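Local coordinates for protein triosephosphate isomerase (Trichomonas vaginalis, PDB 4O4V) that probably catalyses the interconversion of D-glyceraldehyde 3-phosphate and dihydroxyacetone phosphate, a step of glycolysis and gluconeogenesis, as a homodimeric TIM-barrel enzyme, at residues 63-68 / 77-82; 165-170 / 207-212. All coordinates share one frame; numbering follows the deposited sequence.

Contact 1: residues 63-68 / 77-82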
loop_
_atom_site.group_PDB
_atom_site.type_symbol
_atom_site.label_atom_id
_atom_site.label_comp_id
_atom_site.label_asym_id
_atom_site.label_seq_id
_atom_site.Cartn_x
_atom_site.Cartn_y
_atom_site.Cartn_z
ATOM N N GLU A 63 -6.212 -1.849 6.213
ATOM C CA GLU A 63 -5.730 -0.626 6.852
ATOM C C GLU A 63 -5.832 0.605 5.949
ATOM O O GLU A 63 -5.563 1.729 6.382
ATOM C CB GLU A 63 -4.287 -0.773 7.338
ATOM C CG GLU A 63 -4.146 -1.753 8.522
ATOM C CD GLU A 63 -2.722 -1.881 9.022
ATOM O OE1 GLU A 63 -1.888 -1.005 8.758
ATOM O OE2 GLU A 63 -2.433 -2.914 9.718
ATOM N N ASN A 64 -6.215 0.379 4.700
ATOM C CA ASN A 64 -6.334 1.402 3.662
ATOM C C ASN A 64 -6.908 0.720 2.423
ATOM O O ASN A 64 -6.802 -0.503 2.300
ATOM C CB ASN A 64 -4.960 2.000 3.330
ATOM C CG ASN A 64 -5.025 3.125 2.337
ATOM O OD1 ASN A 64 -5.912 3.950 2.398
ATOM N ND2 ASN A 64 -4.066 3.143 1.407
ATOM N N VAL A 65 -7.420 1.507 1.485
ATOM C CA VAL A 65 -7.777 1.037 0.138
ATOM C C VAL A 65 -7.578 2.199 -0.811
ATOM O O VAL A 65 -7.530 3.364 -0.398
ATOM C CB VAL A 65 -9.244 0.552 0.026
ATOM C CG1 VAL A 65 -9.545 -0.579 0.944
ATOM C CG2 VAL A 65 -10.238 1.663 0.263
ATOM N N PHE A 66 -7.471 1.919 -2.103
ATOM C CA PHE A 66 -7.400 2.978 -3.102
ATOM C C PHE A 66 -8.816 3.423 -3.535
ATOM O O PHE A 66 -9.804 2.946 -3.019
ATOM C CB PHE A 66 -6.517 2.497 -4.278
ATOM C CG PHE A 66 -6.126 3.575 -5.234
ATOM C CD1 PHE A 66 -5.415 4.690 -4.833
ATOM C CD2 PHE A 66 -6.471 3.476 -6.582
ATOM C CE1 PHE A 66 -5.066 5.667 -5.727
ATOM C CE2 PHE A 66 -6.125 4.457 -7.461
ATOM C CZ PHE A 66 -5.441 5.543 -7.056
ATOM N N THR A 67 -8.900 4.386 -4.454
ATOM C CA THR A 67 -10.166 5.002 -4.875
ATOM C C THR A 67 -10.827 4.354 -6.086
ATOM O O THR A 67 -11.935 4.735 -6.450
ATOM C CB THR A 67 -9.914 6.444 -5.259
ATOM O OG1 THR A 67 -8.804 6.448 -6.153
ATOM C CG2 THR A 67 -9.636 7.334 -4.038
ATOM N N LYS A 68 -10.160 3.410 -6.725
ATOM C CA LYS A 68 -10.613 2.820 -7.981
ATOM C C LYS A 68 -10.687 1.302 -7.870
ATOM O O LYS A 68 -10.020 0.729 -7.008
ATOM C CB LYS A 68 -9.610 3.196 -9.085
ATOM C CG LYS A 68 -9.422 4.698 -9.293
ATOM C CD LYS A 68 -10.642 5.389 -9.863
ATOM C CE LYS A 68 -10.319 6.849 -10.175
ATOM N NZ LYS A 68 -11.465 7.581 -10.765
ATOM N N VAL A 77 -3.676 -1.439 -3.493
ATOM C CA VAL A 77 -4.639 -2.531 -3.322
ATOM C C VAL A 77 -6.030 -1.943 -3.318
ATOM O O VAL A 77 -6.259 -0.864 -2.774
ATOM C CB VAL A 77 -4.350 -3.313 -2.018
ATOM C CG1 VAL A 77 -5.429 -4.343 -1.723
ATOM C CG2 VAL A 77 -2.980 -3.987 -2.133
ATOM N N THR A 78 -6.961 -2.617 -3.984
ATOM C CA THR A 78 -8.290 -2.062 -4.220
ATOM C C THR A 78 -9.382 -2.866 -3.519
ATOM O O THR A 78 -9.215 -4.030 -3.109
ATOM C CB THR A 78 -8.572 -1.995 -5.702
ATOM O OG1 THR A 78 -8.689 -3.338 -6.197
ATOM C CG2 THR A 78 -7.492 -1.233 -6.454
ATOM N N VAL A 79 -10.542 -2.227 -3.390
ATOM C CA VAL A 79 -11.712 -2.818 -2.746
ATOM C C VAL A 79 -12.080 -4.195 -3.296
ATOM O O VAL A 79 -12.240 -5.134 -2.513
ATOM C CB VAL A 79 -12.891 -1.845 -2.750
ATOM C CG1 VAL A 79 -14.198 -2.545 -2.357
ATOM C CG2 VAL A 79 -12.611 -0.662 -1.808
ATOM N N PRO A 80 -12.202 -4.361 -4.625
ATOM C CA PRO A 80 -12.583 -5.708 -5.097
ATOM C C PRO A 80 -11.581 -6.794 -4.691
ATOM O O PRO A 80 -11.968 -7.934 -4.471
ATOM C CB PRO A 80 -12.642 -5.545 -6.621
ATOM C CG PRO A 80 -12.844 -4.040 -6.847
ATOM C CD PRO A 80 -12.186 -3.369 -5.720
ATOM N N MET A 81 -10.295 -6.457 -4.624
ATOM C CA MET A 81 -9.287 -7.463 -4.281
ATOM C C MET A 81 -9.527 -7.949 -2.856
ATOM O O MET A 81 -9.492 -9.148 -2.572
ATOM C CB MET A 81 -7.891 -6.884 -4.388
ATOM C CG MET A 81 -7.475 -6.377 -5.749
ATOM S SD MET A 81 -5.862 -5.577 -5.626
ATOM C CE MET A 81 -5.732 -4.865 -7.277
ATOM N N ILE A 82 -9.735 -7.012 -1.948
ATOM C CA ILE A 82 -9.986 -7.305 -0.546
ATOM C C ILE A 82 -11.286 -8.086 -0.399
ATOM O O ILE A 82 -11.337 -9.101 0.304
ATOM C CB ILE A 82 -9.993 -5.987 0.245
ATOM C CG1 ILE A 82 -8.590 -5.348 0.240
ATOM C CG2 ILE A 82 -10.500 -6.183 1.665
ATOM C CD1 ILE A 82 -8.642 -3.855 0.501
HETATM O O HOH W 1 -10.170 0.487 -4.252
#
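Phe66 N donates to Val77 O at 3.1 Å; the bond bends at the hydrogen (149°), yet the donor approaches almost in line with the carbonyl (C=O...N 162°). One water, donating to Phe66 O and Lys68 O, accepts from the N-H of Val79 (2.9 Å), in the first turn of the helix, and gives a second polar link. The Thr78 methyl CG2 comes to 3.2 Å from Lys68 O. Thr78 OG1 is hydrogen-bonded instead to Pro69 O, while Thr78 N reaches Met81 SD weakly.

The apolar half is carried by Val65. Its CG1, anti to the carbonyl carbon (chi1 -60°), is set against Ile82 CD1 at 3.4 Å, tighter than usual carbon contact, the side chains crossing at about a right angle; its CG2 lies 3.9 Å from Val79 CG2. Phe66 has CG anti to its backbone N, which carries the ring off toward Phe73 and Phe107, with Thr67 OG1 3.5 Å above its centre.

Residues 63-68 open the long loop after strand 59-62, loop 3 of the TIM barrel, and 77-82 hold its last residues and the start of helix 79-83. Ile82 packs on Ile45 of the second subunit, and Glu63 OE1 is hydrogen-bonded to Gly75 N of that subunit. The chemistry thus implies a loop closed at its base by backbone and water bonds, its valine-isoleucine side continuing into the dimer interface.

Contact 2: residues 165-170 / 207-212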
loop_
_atom_site.group_PDB
_atom_site.type_symbol
_atom_site.label_atom_id
_atom_site.label_comp_id
_atom_site.label_asym_id
_atom_site.label_seq_id
_atom_site.Cartn_x
_atom_site.Cartn_y
_atom_site.Cartn_z
ATOM N N TYR A 165 -11.894 8.984 16.596
ATOM C CA TYR A 165 -11.218 10.221 16.954
ATOM C C TYR A 165 -9.812 9.945 17.484
ATOM O O TYR A 165 -9.637 9.227 18.489
ATOM C CB TYR A 165 -11.999 10.943 18.062
ATOM C CG TYR A 165 -11.233 12.139 18.591
ATOM C CD1 TYR A 165 -11.004 13.246 17.796
ATOM C CD2 TYR A 165 -10.635 12.132 19.836
ATOM C CE1 TYR A 165 -10.223 14.313 18.246
ATOM C CE2 TYR A 165 -9.870 13.188 20.289
ATOM C CZ TYR A 165 -9.658 14.276 19.503
ATOM O OH TYR A 165 -8.846 15.294 19.982
ATOM N N GLU A 166 -8.829 10.561 16.851
ATOM C CA GLU A 166 -7.408 10.422 17.204
ATOM C C GLU A 166 -6.924 11.756 17.756
ATOM O O GLU A 166 -6.877 12.749 17.029
ATOM C CB GLU A 166 -6.565 10.078 15.974
ATOM C CG GLU A 166 -6.924 8.774 15.328
ATOM C CD GLU A 166 -5.935 8.510 14.194
ATOM O OE1 GLU A 166 -4.740 8.130 14.487
ATOM O OE2 GLU A 166 -6.231 8.889 13.060
ATOM N N PRO A 167 -6.515 11.791 19.030
ATOM C CA PRO A 167 -5.956 13.015 19.582
ATOM C C PRO A 167 -4.501 13.168 19.115
ATOM O O PRO A 167 -3.558 12.847 19.857
ATOM C CB PRO A 167 -6.080 12.775 21.087
ATOM C CG PRO A 167 -5.921 11.329 21.251
ATOM C CD PRO A 167 -6.635 10.722 20.040
ATOM N N ILE A 168 -4.301 13.655 17.919
ATOM C CA ILE A 168 -2.974 13.698 17.320
ATOM C C ILE A 168 -2.072 14.623 18.144
ATOM O O ILE A 168 -0.848 14.385 18.256
ATOM C CB ILE A 168 -3.050 14.100 15.840
ATOM C CG1 ILE A 168 -3.859 13.076 15.037
ATOM C CG2 ILE A 168 -1.621 14.242 15.240
ATOM C CD1 ILE A 168 -4.206 13.525 13.626
ATOM N N TRP A 169 -2.657 15.620 18.776
ATOM C CA TRP A 169 -1.967 16.507 19.695
ATOM C C TRP A 169 -1.334 15.809 20.876
ATOM O O TRP A 169 -0.550 16.466 21.588
ATOM C CB TRP A 169 -2.986 17.532 20.205
ATOM C CG TRP A 169 -4.165 16.974 20.899
ATOM C CD1 TRP A 169 -5.366 16.611 20.339
ATOM C CD2 TRP A 169 -4.307 16.743 22.294
ATOM N NE1 TRP A 169 -6.215 16.153 21.296
ATOM C CE2 TRP A 169 -5.604 16.253 22.515
ATOM C CE3 TRP A 169 -3.458 16.923 23.399
ATOM C CZ2 TRP A 169 -6.073 15.949 23.772
ATOM C CZ3 TRP A 169 -3.935 16.613 24.640
ATOM C CH2 TRP A 169 -5.220 16.146 24.820
ATOM N N ALA A 170 -1.688 14.559 21.122
ATOM C CA ALA A 170 -1.136 13.766 22.213
ATOM C C ALA A 170 -0.211 12.655 21.707
ATOM O O ALA A 170 0.188 11.805 22.519
ATOM C CB ALA A 170 -2.227 13.215 23.098
ATOM N N ILE A 207 -18.826 5.927 17.593
ATOM C CA ILE A 207 -17.711 6.865 17.641
ATOM C C ILE A 207 -16.683 6.306 18.614
ATOM O O ILE A 207 -16.978 6.054 19.786
ATOM C CB ILE A 207 -18.153 8.280 18.025
ATOM C CG1 ILE A 207 -19.245 8.763 17.061
ATOM C CG2 ILE A 207 -16.939 9.237 18.005
ATOM C CD1 ILE A 207 -19.912 10.057 17.486
ATOM N N LEU A 208 -15.476 6.067 18.120
ATOM C CA LEU A 208 -14.423 5.399 18.862
ATOM C C LEU A 208 -13.380 6.374 19.331
ATOM O O LEU A 208 -13.100 7.385 18.687
ATOM C CB LEU A 208 -13.678 4.376 17.993
ATOM C CG LEU A 208 -14.524 3.486 17.093
ATOM C CD1 LEU A 208 -13.601 2.560 16.309
ATOM C CD2 LEU A 208 -15.558 2.711 17.903
ATOM N N TYR A 209 -12.754 6.069 20.453
ATOM C CA TYR A 209 -11.533 6.752 20.883
ATOM C C TYR A 209 -10.325 6.014 20.347
ATOM O O TYR A 209 -10.173 4.802 20.525
ATOM C CB TYR A 209 -11.482 6.836 22.402
ATOM C CG TYR A 209 -10.244 7.550 22.893
ATOM C CD1 TYR A 209 -10.020 8.895 22.615
ATOM C CD2 TYR A 209 -9.266 6.868 23.586
ATOM C CE1 TYR A 209 -8.885 9.558 23.076
ATOM C CE2 TYR A 209 -8.101 7.521 24.049
ATOM C CZ TYR A 209 -7.934 8.871 23.778
ATOM O OH TYR A 209 -6.820 9.546 24.213
ATOM N N GLY A 210 -9.498 6.758 19.615
ATOM C CA GLY A 210 -8.322 6.244 18.937
ATOM C C GLY A 210 -7.022 6.808 19.445
ATOM O O GLY A 210 -6.007 6.756 18.730
ATOM N N GLY A 211 -6.997 7.323 20.660
ATOM C CA GLY A 211 -5.753 7.696 21.312
ATOM C C GLY A 211 -5.144 6.495 21.999
ATOM O O GLY A 211 -5.442 5.344 21.638
ATOM N N SER A 212 -4.274 6.698 22.970
ATOM C CA SER A 212 -3.591 5.606 23.652
ATOM C C SER A 212 -4.572 4.855 24.542
ATOM O O SER A 212 -5.142 5.408 25.489
ATOM C CB SER A 212 -2.439 6.138 24.484
ATOM O OG SER A 212 -1.869 5.041 25.201
#
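Gly210 N donates to Tyr165 O over 2.7 Å, the shortest polar bond across the contact though bent at the hydrogen (147°), whereas Tyr165 N to Leu208 O is longer and almost straight (2.9 Å, 175°). CG anti to the backbone N (chi1 172°) sends the Tyr165 phenol out on the side of the sheet that also carries Tyr209, where Tyr209 CD1 stands at the edge of the Tyr165 ring, 4.3 Å from CD2.

The two backbone bonds form a parallel bridge at the ends of two neighbouring strands of the TIM barrel. Past it the chain enters the Glu-Pro-Ile-Trp sequence that in this family begins the mobile loop 6, facing the Tyr-Gly-Gly-Ser sequence of loop 7. Glu166 corresponds to the catalytic glutamate of relatives; its CB points away from 207-212, and OE1 is hydrogen-bonded to Ser95 OG. The hydroxyl of Tyr165 is gripped by two groups: Trp169 NE1 donates to OH over 3.1 Å, with OH in the indole plane, and Glu128 OE1 is its second partner. The tryptophan-tyrosine bond is consistent with the open loop described for relatives.

Pro167, centre of an inverse gamma turn, lays CD 3.4 Å from Gly211 CA, a close approach permitted by the bare glycine. Its CG reaches Tyr209 OH at 3.6 Å, the proline and tyrosine side chains crossing at about a right angle. Gly211 N, for its part, sits 3.5 Å above the centre of the Tyr209 ring.

Contacts 1 and 2 lie on opposite sides of the chain's centre, their own centres 24 Å apart and their nearest atoms about 10 Å apart, so they do not touch. They follow in series along the chain. Contact 1, centred 16 Å from the chain's centre, is on the dimer side and faces the second subunit; contact 2, at 10 Å, touches no other chain and lies at the active-site end of the barrel, as in relatives. A sodium ion lies about 9 Å from the Tyr209 side chain, too far for that side chain to be a ligand. The barrel sheet is the common frame: 63-68 follows strand 59-62, while 165-170 and 207-212 straddle adjacent strand ends.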